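Local coordinates for pngf-ii (PDB 4R4X), which probably acts as a peptide:N-glycosidase, cleaving the amide bond between asparagine and the innermost sugar of N-linked glycans, at residues H310-I315 against K320-N325; P327-I332 against E363-P368; T333-Q338 against Q420-T425. One frame throughout, in Å; residues are numbered along the deposited sequence.

Contact 1: H310-I315 against K320-N325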
loop_
_atom_site.group_PDB
_atom_site.type_symbol
_atom_site.label_atom_id
_atom_site.label_comp_id
_atom_site.label_asym_id
_atom_site.label_seq_id
_atom_site.Cartn_x
_atom_site.Cartn_y
_atom_site.Cartn_z
ATOM N N HIS A 310 16.792 -17.765 0.531
ATOM C CA HIS A 310 18.115 -18.343 0.784
ATOM C C HIS A 310 18.126 -19.867 0.818
ATOM O O HIS A 310 19.011 -20.506 0.238
ATOM C CB HIS A 310 18.707 -17.810 2.073
ATOM C CG HIS A 310 20.131 -18.218 2.291
ATOM N ND1 HIS A 310 21.195 -17.540 1.732
ATOM C CD2 HIS A 310 20.664 -19.241 3.000
ATOM C CE1 HIS A 310 22.324 -18.132 2.085
ATOM N NE2 HIS A 310 22.028 -19.155 2.868
ATOM N N PHE A 311 17.153 -20.451 1.498
ATOM C CA PHE A 311 17.104 -21.883 1.624
ATOM C C PHE A 311 16.303 -22.632 0.537
ATOM O O PHE A 311 16.181 -23.839 0.625
ATOM C CB PHE A 311 16.557 -22.227 3.018
ATOM C CG PHE A 311 17.505 -21.877 4.125
ATOM C CD1 PHE A 311 17.559 -20.604 4.637
ATOM C CD2 PHE A 311 18.375 -22.835 4.638
ATOM C CE1 PHE A 311 18.461 -20.275 5.647
ATOM C CE2 PHE A 311 19.280 -22.524 5.648
ATOM C CZ PHE A 311 19.317 -21.234 6.159
ATOM N N ASN A 312 15.769 -21.948 -0.469
ATOM C CA ASN A 312 14.857 -22.577 -1.443
ATOM C C ASN A 312 15.486 -23.744 -2.201
ATOM O O ASN A 312 14.869 -24.797 -2.334
ATOM C CB ASN A 312 14.342 -21.578 -2.469
ATOM C CG ASN A 312 13.357 -20.578 -1.881
ATOM O OD1 ASN A 312 13.204 -20.485 -0.680
ATOM N ND2 ASN A 312 12.714 -19.828 -2.736
ATOM N N GLU A 313 16.691 -23.543 -2.714
ATOM C CA GLU A 313 17.378 -24.614 -3.473
ATOM C C GLU A 313 17.992 -25.657 -2.544
ATOM O O GLU A 313 18.245 -26.783 -2.965
ATOM C CB GLU A 313 18.427 -24.043 -4.443
ATOM C CG GLU A 313 17.862 -23.044 -5.446
ATOM C CD GLU A 313 18.799 -22.715 -6.613
ATOM O OE1 GLU A 313 18.279 -22.278 -7.665
ATOM O OE2 GLU A 313 20.038 -22.899 -6.505
ATOM N N LYS A 314 18.209 -25.301 -1.283
ATOM C CA LYS A 314 18.837 -26.197 -0.306
ATOM C C LYS A 314 17.902 -27.231 0.283
ATOM O O LYS A 314 18.349 -28.261 0.765
ATOM C CB LYS A 314 19.375 -25.415 0.898
ATOM C CG LYS A 314 20.285 -24.252 0.561
ATOM C CD LYS A 314 21.345 -24.100 1.637
ATOM C CE LYS A 314 21.755 -22.658 1.826
ATOM N NZ LYS A 314 22.016 -21.981 0.527
ATOM N N ILE A 315 16.617 -26.914 0.318
ATOM C CA ILE A 315 15.634 -27.758 0.951
ATOM C C ILE A 315 14.674 -28.167 -0.144
ATOM O O ILE A 315 13.917 -27.348 -0.643
ATOM C CB ILE A 315 14.920 -27.005 2.089
ATOM C CG1 ILE A 315 15.945 -26.615 3.146
ATOM C CG2 ILE A 315 13.836 -27.863 2.732
ATOM C CD1 ILE A 315 15.358 -25.883 4.317
ATOM N N LYS A 320 6.628 -29.237 -3.262
ATOM C CA LYS A 320 6.687 -27.934 -2.584
ATOM C C LYS A 320 7.580 -26.997 -3.375
ATOM O O LYS A 320 8.774 -27.165 -3.395
ATOM C CB LYS A 320 7.117 -28.076 -1.124
ATOM C CG LYS A 320 5.937 -28.540 -0.275
ATOM C CD LYS A 320 6.237 -28.709 1.175
ATOM C CE LYS A 320 4.960 -29.077 1.913
ATOM N NZ LYS A 320 4.557 -30.476 1.639
ATOM N N ASN A 321 6.970 -26.045 -4.068
ATOM C CA ASN A 321 7.718 -25.066 -4.860
ATOM C C ASN A 321 7.680 -23.761 -4.089
ATOM O O ASN A 321 6.642 -23.129 -3.978
ATOM C CB ASN A 321 7.119 -24.909 -6.247
ATOM C CG ASN A 321 7.173 -26.194 -7.056
ATOM O OD1 ASN A 321 8.222 -26.827 -7.180
ATOM N ND2 ASN A 321 6.038 -26.584 -7.621
ATOM N N TRP A 322 8.818 -23.407 -3.504
ATOM C CA TRP A 322 8.874 -22.326 -2.529
ATOM C C TRP A 322 8.737 -21.002 -3.225
ATOM O O TRP A 322 9.175 -20.826 -4.369
ATOM C CB TRP A 322 10.198 -22.353 -1.737
ATOM C CG TRP A 322 10.545 -23.700 -1.155
ATOM C CD1 TRP A 322 11.602 -24.489 -1.505
ATOM C CD2 TRP A 322 9.830 -24.427 -0.125
ATOM N NE1 TRP A 322 11.603 -25.638 -0.753
ATOM C CE2 TRP A 322 10.523 -25.633 0.088
ATOM C CE3 TRP A 322 8.698 -24.160 0.648
ATOM C CZ2 TRP A 322 10.116 -26.576 1.027
ATOM C CZ3 TRP A 322 8.288 -25.103 1.577
ATOM C CH2 TRP A 322 8.999 -26.289 1.763
ATOM N N HIS A 323 8.122 -20.060 -2.528
ATOM C CA HIS A 323 8.078 -18.699 -3.024
ATOM C C HIS A 323 9.428 -18.030 -2.834
ATOM O O HIS A 323 10.253 -18.492 -2.048
ATOM C CB HIS A 323 7.008 -17.894 -2.297
ATOM C CG HIS A 323 5.638 -18.423 -2.497
ATOM N ND1 HIS A 323 5.134 -18.719 -3.747
ATOM C CD2 HIS A 323 4.667 -18.734 -1.610
ATOM C CE1 HIS A 323 3.896 -19.170 -3.614
ATOM N NE2 HIS A 323 3.584 -19.164 -2.329
ATOM N N ASN A 324 9.633 -16.941 -3.559
ATOM C CA ASN A 324 10.936 -16.243 -3.585
ATOM C C ASN A 324 11.144 -15.185 -2.527
ATOM O O ASN A 324 12.284 -14.927 -2.101
ATOM C CB ASN A 324 11.151 -15.651 -4.985
ATOM C CG ASN A 324 11.326 -16.748 -6.033
ATOM O OD1 ASN A 324 11.909 -17.783 -5.744
ATOM N ND2 ASN A 324 10.814 -16.536 -7.228
ATOM N N ASN A 325 10.057 -14.545 -2.119
ATOM C CA ASN A 325 10.116 -13.528 -1.071
ATOM C C ASN A 325 8.712 -13.323 -0.472
ATOM O O ASN A 325 7.729 -13.862 -0.987
ATOM C CB ASN A 325 10.690 -12.217 -1.626
ATOM C CG ASN A 325 9.855 -11.656 -2.757
ATOM O OD1 ASN A 325 8.717 -11.273 -2.562
ATOM N ND2 ASN A 325 10.421 -11.625 -3.955
#

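Contact 2: P327-I332 against E363-P368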
loop_
_atom_site.group_PDB
_atom_site.type_symbol
_atom_site.label_atom_id
_atom_site.label_comp_id
_atom_site.label_asym_id
_atom_site.label_seq_id
_atom_site.Cartn_x
_atom_site.Cartn_y
_atom_site.Cartn_z
ATOM N N PRO A 327 5.773 -10.692 0.803
ATOM C CA PRO A 327 5.229 -9.355 0.817
ATOM C C PRO A 327 4.283 -9.150 1.996
ATOM O O PRO A 327 3.536 -10.069 2.359
ATOM C CB PRO A 327 4.445 -9.309 -0.470
ATOM C CG PRO A 327 3.912 -10.714 -0.614
ATOM C CD PRO A 327 4.881 -11.620 0.090
ATOM N N TYR A 328 4.338 -7.949 2.561
ATOM C CA TYR A 328 3.463 -7.531 3.640
ATOM C C TYR A 328 2.973 -6.119 3.348
ATOM O O TYR A 328 3.779 -5.206 3.149
ATOM C CB TYR A 328 4.199 -7.501 4.970
ATOM C CG TYR A 328 5.013 -8.722 5.363
ATOM C CD1 TYR A 328 6.313 -8.884 4.906
ATOM C CD2 TYR A 328 4.503 -9.676 6.252
ATOM C CE1 TYR A 328 7.091 -9.958 5.314
ATOM C CE2 TYR A 328 5.270 -10.767 6.648
ATOM C CZ TYR A 328 6.562 -10.897 6.175
ATOM O OH TYR A 328 7.363 -11.949 6.572
ATOM N N ARG A 329 1.666 -5.920 3.356
ATOM C CA ARG A 329 1.133 -4.591 3.138
ATOM C C ARG A 329 -0.032 -4.348 4.078
ATOM O O ARG A 329 -0.994 -5.135 4.119
ATOM C CB ARG A 329 0.705 -4.397 1.677
ATOM C CG ARG A 329 0.382 -2.942 1.302
ATOM C CD ARG A 329 0.017 -2.791 -0.177
ATOM N NE ARG A 329 0.005 -1.389 -0.636
ATOM C CZ ARG A 329 -0.571 -0.955 -1.759
ATOM N NH1 ARG A 329 -1.234 -1.791 -2.554
ATOM N NH2 ARG A 329 -0.513 0.341 -2.096
ATOM N N GLN A 330 0.056 -3.241 4.807
ATOM C CA GLN A 330 -0.963 -2.863 5.775
ATOM C C GLN A 330 -1.524 -1.451 5.510
ATOM O O GLN A 330 -0.778 -0.501 5.224
ATOM C CB GLN A 330 -0.371 -2.883 7.173
ATOM C CG GLN A 330 -1.410 -2.547 8.254
ATOM C CD GLN A 330 -1.078 -3.086 9.617
ATOM O OE1 GLN A 330 -1.247 -2.410 10.661
ATOM N NE2 GLN A 330 -0.622 -4.280 9.645
ATOM N N ASP A 331 -2.833 -1.346 5.622
ATOM C CA ASP A 331 -3.570 -0.073 5.600
ATOM C C ASP A 331 -3.295 0.614 6.931
ATOM O O ASP A 331 -3.540 0.041 7.983
ATOM C CB ASP A 331 -5.035 -0.405 5.431
ATOM C CG ASP A 331 -5.955 0.821 5.351
ATOM O OD1 ASP A 331 -5.528 1.964 5.657
ATOM O OD2 ASP A 331 -7.134 0.594 4.998
ATOM N N ILE A 332 -2.753 1.820 6.889
ATOM C CA ILE A 332 -2.457 2.570 8.107
ATOM C C ILE A 332 -3.150 3.950 8.112
ATOM O O ILE A 332 -2.663 4.888 8.751
ATOM C CB ILE A 332 -0.932 2.743 8.300
ATOM C CG1 ILE A 332 -0.260 3.253 7.031
ATOM C CG2 ILE A 332 -0.285 1.436 8.724
ATOM C CD1 ILE A 332 1.178 3.689 7.289
ATOM N N GLU A 363 8.242 0.861 1.474
ATOM C CA GLU A 363 7.704 2.132 1.005
ATOM C C GLU A 363 6.339 2.400 1.636
ATOM O O GLU A 363 5.685 1.486 2.160
ATOM C CB GLU A 363 7.623 2.156 -0.537
ATOM C CG GLU A 363 6.588 1.209 -1.139
ATOM C CD GLU A 363 6.624 1.134 -2.660
ATOM O OE1 GLU A 363 5.538 1.047 -3.279
ATOM O OE2 GLU A 363 7.729 1.167 -3.252
ATOM N N LEU A 364 5.949 3.665 1.618
ATOM C CA LEU A 364 4.610 4.100 1.923
ATOM C C LEU A 364 3.912 4.559 0.657
ATOM O O LEU A 364 4.562 5.030 -0.287
ATOM C CB LEU A 364 4.643 5.272 2.907
ATOM C CG LEU A 364 5.440 5.171 4.201
ATOM C CD1 LEU A 364 5.297 6.450 5.022
ATOM C CD2 LEU A 364 4.978 3.986 5.023
ATOM N N SER A 365 2.595 4.424 0.611
ATOM C CA SER A 365 1.822 5.001 -0.476
ATOM C C SER A 365 0.611 5.754 0.075
ATOM O O SER A 365 -0.043 5.316 1.054
ATOM C CB SER A 365 1.367 3.937 -1.474
ATOM O OG SER A 365 0.511 2.989 -0.883
ATOM N N ILE A 366 0.342 6.888 -0.559
ATOM C CA ILE A 366 -0.749 7.784 -0.202
ATOM C C ILE A 366 -1.664 7.940 -1.408
ATOM O O ILE A 366 -1.218 8.307 -2.510
ATOM C CB ILE A 366 -0.236 9.164 0.238
ATOM C CG1 ILE A 366 0.820 9.024 1.328
ATOM C CG2 ILE A 366 -1.408 10.047 0.712
ATOM C CD1 ILE A 366 1.824 10.147 1.342
ATOM N N HIS A 367 -2.942 7.636 -1.196
ATOM C CA HIS A 367 -3.911 7.534 -2.264
ATOM C C HIS A 367 -4.994 8.613 -2.108
ATOM O O HIS A 367 -5.487 8.821 -0.989
ATOM C CB HIS A 367 -4.504 6.127 -2.297
ATOM C CG HIS A 367 -3.458 5.068 -2.408
ATOM N ND1 HIS A 367 -3.020 4.569 -3.622
ATOM C CD2 HIS A 367 -2.686 4.488 -1.463
ATOM C CE1 HIS A 367 -2.059 3.690 -3.413
ATOM N NE2 HIS A 367 -1.821 3.640 -2.113
ATOM N N PRO A 368 -5.342 9.301 -3.219
ATOM C CA PRO A 368 -6.198 10.502 -3.262
ATOM C C PRO A 368 -7.695 10.186 -3.099
ATOM O O PRO A 368 -8.530 10.623 -3.888
ATOM C CB PRO A 368 -5.918 11.072 -4.671
ATOM C CG PRO A 368 -5.622 9.859 -5.489
ATOM C CD PRO A 368 -4.810 8.984 -4.571
HETATM O O HOH W 1 1.998 0.613 0.108
#

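Contact 3: T333-Q338 against Q420-T425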
loop_
_atom_site.group_PDB
_atom_site.type_symbol
_atom_site.label_atom_id
_atom_site.label_comp_id
_atom_site.label_asym_id
_atom_site.label_seq_id
_atom_site.Cartn_x
_atom_site.Cartn_y
_atom_site.Cartn_z
ATOM N N THR A 333 -4.300 4.035 7.458
ATOM C CA THR A 333 -5.057 5.305 7.248
ATOM C C THR A 333 -5.354 6.024 8.559
ATOM O O THR A 333 -5.235 7.253 8.641
ATOM C CB THR A 333 -6.355 5.020 6.440
ATOM O OG1 THR A 333 -5.987 4.533 5.139
ATOM C CG2 THR A 333 -7.237 6.261 6.301
ATOM N N GLU A 334 -5.660 5.258 9.607
ATOM C CA GLU A 334 -5.905 5.826 10.936
ATOM C C GLU A 334 -4.700 6.539 11.613
ATOM O O GLU A 334 -4.886 7.272 12.594
ATOM C CB GLU A 334 -6.505 4.745 11.890
ATOM C CG GLU A 334 -5.516 3.790 12.551
ATOM C CD GLU A 334 -5.075 2.612 11.683
ATOM O OE1 GLU A 334 -5.233 2.661 10.447
ATOM O OE2 GLU A 334 -4.556 1.626 12.245
ATOM N N LEU A 335 -3.481 6.319 11.126
ATOM C CA LEU A 335 -2.309 7.005 11.686
ATOM C C LEU A 335 -1.952 8.300 10.949
ATOM O O LEU A 335 -0.931 8.942 11.249
ATOM C CB LEU A 335 -1.097 6.054 11.708
ATOM C CG LEU A 335 -1.297 4.770 12.518
ATOM C CD1 LEU A 335 -0.110 3.831 12.378
ATOM C CD2 LEU A 335 -1.559 5.128 13.978
ATOM N N ARG A 336 -2.800 8.672 10.000
ATOM C CA ARG A 336 -2.655 9.909 9.243
ATOM C C ARG A 336 -2.285 11.135 10.124
ATOM O O ARG A 336 -1.353 11.842 9.798
ATOM C CB ARG A 336 -3.922 10.182 8.417
ATOM C CG ARG A 336 -3.805 11.401 7.500
ATOM C CD ARG A 336 -5.144 11.844 6.923
ATOM N NE ARG A 336 -6.013 12.312 7.999
ATOM C CZ ARG A 336 -5.870 13.482 8.617
ATOM N NH1 ARG A 336 -4.933 14.356 8.248
ATOM N NH2 ARG A 336 -6.694 13.783 9.600
ATOM N N PRO A 337 -2.986 11.351 11.255
ATOM C CA PRO A 337 -2.656 12.514 12.099
ATOM C C PRO A 337 -1.224 12.522 12.645
ATOM O O PRO A 337 -0.686 13.588 12.891
ATOM C CB PRO A 337 -3.667 12.426 13.244
ATOM C CG PRO A 337 -4.810 11.654 12.658
ATOM C CD PRO A 337 -4.152 10.621 11.771
ATOM N N GLN A 338 -0.620 11.353 12.828
ATOM C CA GLN A 338 0.740 11.253 13.311
ATOM C C GLN A 338 1.746 11.383 12.160
ATOM O O GLN A 338 2.891 11.724 12.399
ATOM C CB GLN A 338 0.917 9.921 14.065
ATOM C CG GLN A 338 2.263 9.676 14.730
ATOM C CD GLN A 338 2.543 10.607 15.902
ATOM O OE1 GLN A 338 3.660 11.114 16.060
ATOM N NE2 GLN A 338 1.535 10.840 16.719
ATOM N N GLN A 420 -10.929 4.760 20.471
ATOM C CA GLN A 420 -10.594 3.368 20.214
ATOM C C GLN A 420 -9.180 3.112 20.681
ATOM O O GLN A 420 -8.342 4.026 20.655
ATOM C CB GLN A 420 -10.653 3.057 18.723
ATOM C CG GLN A 420 -12.009 3.224 18.069
ATOM C CD GLN A 420 -11.881 3.147 16.567
ATOM O OE1 GLN A 420 -10.871 2.697 16.044
ATOM N NE2 GLN A 420 -12.905 3.594 15.868
ATOM N N LEU A 421 -8.907 1.869 21.080
ATOM C CA LEU A 421 -7.547 1.440 21.291
ATOM C C LEU A 421 -7.158 0.550 20.129
ATOM O O LEU A 421 -7.755 -0.509 19.932
ATOM C CB LEU A 421 -7.387 0.679 22.607
ATOM C CG LEU A 421 -5.942 0.295 22.953
ATOM C CD1 LEU A 421 -5.093 1.523 23.228
ATOM C CD2 LEU A 421 -5.879 -0.638 24.157
ATOM N N ARG A 422 -6.188 1.015 19.347
ATOM C CA ARG A 422 -5.563 0.207 18.298
ATOM C C ARG A 422 -4.569 -0.675 19.003
ATOM O O ARG A 422 -3.586 -0.184 19.559
ATOM C CB ARG A 422 -4.859 1.098 17.278
ATOM C CG ARG A 422 -4.128 0.371 16.145
ATOM C CD ARG A 422 -3.395 1.402 15.301
ATOM N NE ARG A 422 -2.641 0.857 14.170
ATOM C CZ ARG A 422 -1.350 0.528 14.184
ATOM N NH1 ARG A 422 -0.786 0.095 13.072
ATOM N NH2 ARG A 422 -0.621 0.620 15.285
ATOM N N TYR A 423 -4.838 -1.974 18.993
ATOM C CA TYR A 423 -4.160 -2.913 19.873
ATOM C C TYR A 423 -3.587 -4.067 19.060
ATOM O O TYR A 423 -4.327 -4.779 18.364
ATOM C CB TYR A 423 -5.140 -3.448 20.908
ATOM C CG TYR A 423 -4.573 -4.418 21.924
ATOM C CD1 TYR A 423 -3.679 -3.992 22.900
ATOM C CD2 TYR A 423 -4.975 -5.753 21.948
ATOM C CE1 TYR A 423 -3.178 -4.871 23.853
ATOM C CE2 TYR A 423 -4.510 -6.629 22.920
ATOM C CZ TYR A 423 -3.608 -6.184 23.866
ATOM O OH TYR A 423 -3.088 -7.042 24.807
ATOM N N ILE A 424 -2.268 -4.191 19.112
ATOM C CA ILE A 424 -1.536 -5.279 18.449
ATOM C C ILE A 424 -0.956 -6.184 19.511
ATOM O O ILE A 424 -0.174 -5.740 20.338
ATOM C CB ILE A 424 -0.406 -4.752 17.550
ATOM C CG1 ILE A 424 -0.964 -3.739 16.560
ATOM C CG2 ILE A 424 0.266 -5.899 16.787
ATOM C CD1 ILE A 424 0.087 -3.065 15.694
ATOM N N THR A 425 -1.330 -7.455 19.486
ATOM C CA THR A 425 -0.844 -8.400 20.477
ATOM C C THR A 425 -0.365 -9.701 19.856
ATOM O O THR A 425 -1.057 -10.264 18.986
ATOM C CB THR A 425 -1.903 -8.717 21.564
ATOM O OG1 THR A 425 -1.354 -9.670 22.483
ATOM C CG2 THR A 425 -3.223 -9.275 20.948
HETATM O O HOH W 2 -2.746 0.169 10.948
#

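Contact 1: H310-I315 against K320-N325
Asn312 and Trp322 meet slantwise, the carboxamide of the first lying against the CB of the second with the amide and indole planes 42° apart. Asn312 CG comes to 3.6 Å from Trp322 CB, and the amide reaches past this methylene to the next peptide group, where Asn312 ND2 donates to His323 O over 2.9 Å. The donor stands well above the carbonyl plane of His323 rather than within it, and the N-H points fairly straight at the oxygen (153°). A short amide suits this place, since its other end is also used: Asn312 OD1 accepts from the backbone N of Gly309, which should fix the rotation of the group.

The indole is the second anchor. With CG beside its own backbone N (chi1 -50°), Trp322 turns its pyrrole edge to 310-315, and NE1 gives a nearly straight hydrogen bond of 2.9 Å to Ile315 O, which lies in the ring plane. Next along the same edge, Trp322 CD1 sits 3.4 Å from Asn312 O, so two carbonyls of the turn line the polar rim of the ring. Apolar contact is slight: Ile315 CG2 approaches Trp322 CZ2 at 4.3 Å. Tryptophan suits the role because it joins one N-H donor to a broad hydrophobic surface, against which Arg465 and Pro469 also pack.

Residues 312-314 have helical backbone angles and bring the carbonyls of Asn312 and Ile315 round to the indole. The whole is a surface loop between strands 297-303 and 326-331, folded back on itself and tied by side-chain-to-backbone hydrogen bonds rather than by strand pairing.

Contact 2: P327-I332 against E363-P368
Arg329 brings the polar part of this contact to Ser365 and His367. Its CG lies anti to the backbone N (chi1 -169°) and the chain stays extended as far as NE, a length that lets the guanidinium reach across the neighbouring strand. At the end of it, Arg329 NH2 comes 3.1 Å from Ser365 OG, which lies at the guanidinium edge, near its plane. His367 approaches from the opposite direction, its ring plane 62° from the guanidinium, with His367 NE2 3.5 Å from Arg329 NH2.

The clear hydrogen bonds run beside this meeting. Ser365 OG and His367 NE2 are 2.7 Å apart, and either could be the donor. Water 1 accepts from Arg329 NE at 2.9 Å and is bonded to Ser365 OG at 3.0 Å, so the small hydroxyl links the imidazole to a water-bridged arginine. Glu363 OE1 stands 6.2 Å from Arg329 NH2, too far for a salt bridge, though its charge may still favour the cation.

Both strands belong to a four-stranded antiparallel sheet in the order 186-196, 358-367, 231-240, 326-331. Strand 231-240 runs between the two described here, which explains why no backbone bond joins them and why the nearest CA atoms, of Arg329 and Leu364, are 9.4 Å apart. Tyr328 and Gln330 pair with Leu236 and Val234 of that middle strand, and Glu363 pairs with Glu235.

Apolar contact is confined to the ends of two branched side chains, Ile332 CD1 and Leu364 CD2, 4.4 Å apart. Both residues are buried, as suits aliphatic groups, and Leu364 also packs on Val234 and Ile188.

Contact 3: T333-Q338 against Q420-T425
Glu334 and Arg422 make the tight part of this contact, a buried salt bridge in which Arg422 NE donates to Glu334 OE2 over 2.8 Å. The two side chains cross at about a right angle, with carboxylate and guanidinium planes 51° apart, so the groups do not pair side by side. OE2 is instead met on its anti side, near the guanidinium plane, and the bond is bent, with an angle of 138° at the hydrogen. Arg422 CD closes on the same oxygen at 3.3 Å. Glutamate gets there by folding: its CG is set between the backbone N and the carbonyl carbon, and chi2 of -82° bends the chain again. Arg422, by contrast, is extended from CG to NE, as needed to span the gap from its strand.

That strand, 416-428, lies in the nine-stranded antiparallel sheet, between strands 493-504 and 527-537, while residues 333-335 form a 3-10 turn running into helix 336-339. The salt bridge thus joins the two family regions of the PNGase F type, N-terminal and C-terminal. The hydroxyl of Tyr498, on strand 493-504, donates to the same Glu334 OE2 and is the strongest polar partner of that carboxylate, and Arg422 NH2 bonds to Glu298 O, so both charges have further partners.

The looser part lies round the rest of the guanidinium. Leu335 CD1 rests over one face, offset toward the rim and 3.9 Å from Arg422 NH1, a simple apolar cover for a flat cation, and Leu335 packs in turn on Ile297 and Leu299. At the edge, water 2 fills in for direct contact: it lies 2.7 Å from Glu334 OE2, placed to donate to it, and accepts from Arg422 NH1 at 2.9 Å.

Contacts 1, 2 and 3 open in that order along the chain. Contact 1 closes before contact 2 begins, whereas contacts 2 and 3 interleave, since 333-338 directly follows 327-332 and precedes 363-368. The centres of contacts 1 and 2 are about 27 Å apart, and those of contacts 1 and 3 about 35 Å apart, so the surface loop is remote from both. The centres of contacts 2 and 3 lie only about 14 Å apart, and the two touch by packing of Gln330 against Arg422. Strand 326-331 thus runs from the loop along the edge of the four-stranded sheet to the turn that meets the nine-stranded sheet, connecting the N-terminal and C-terminal PNGase F regions.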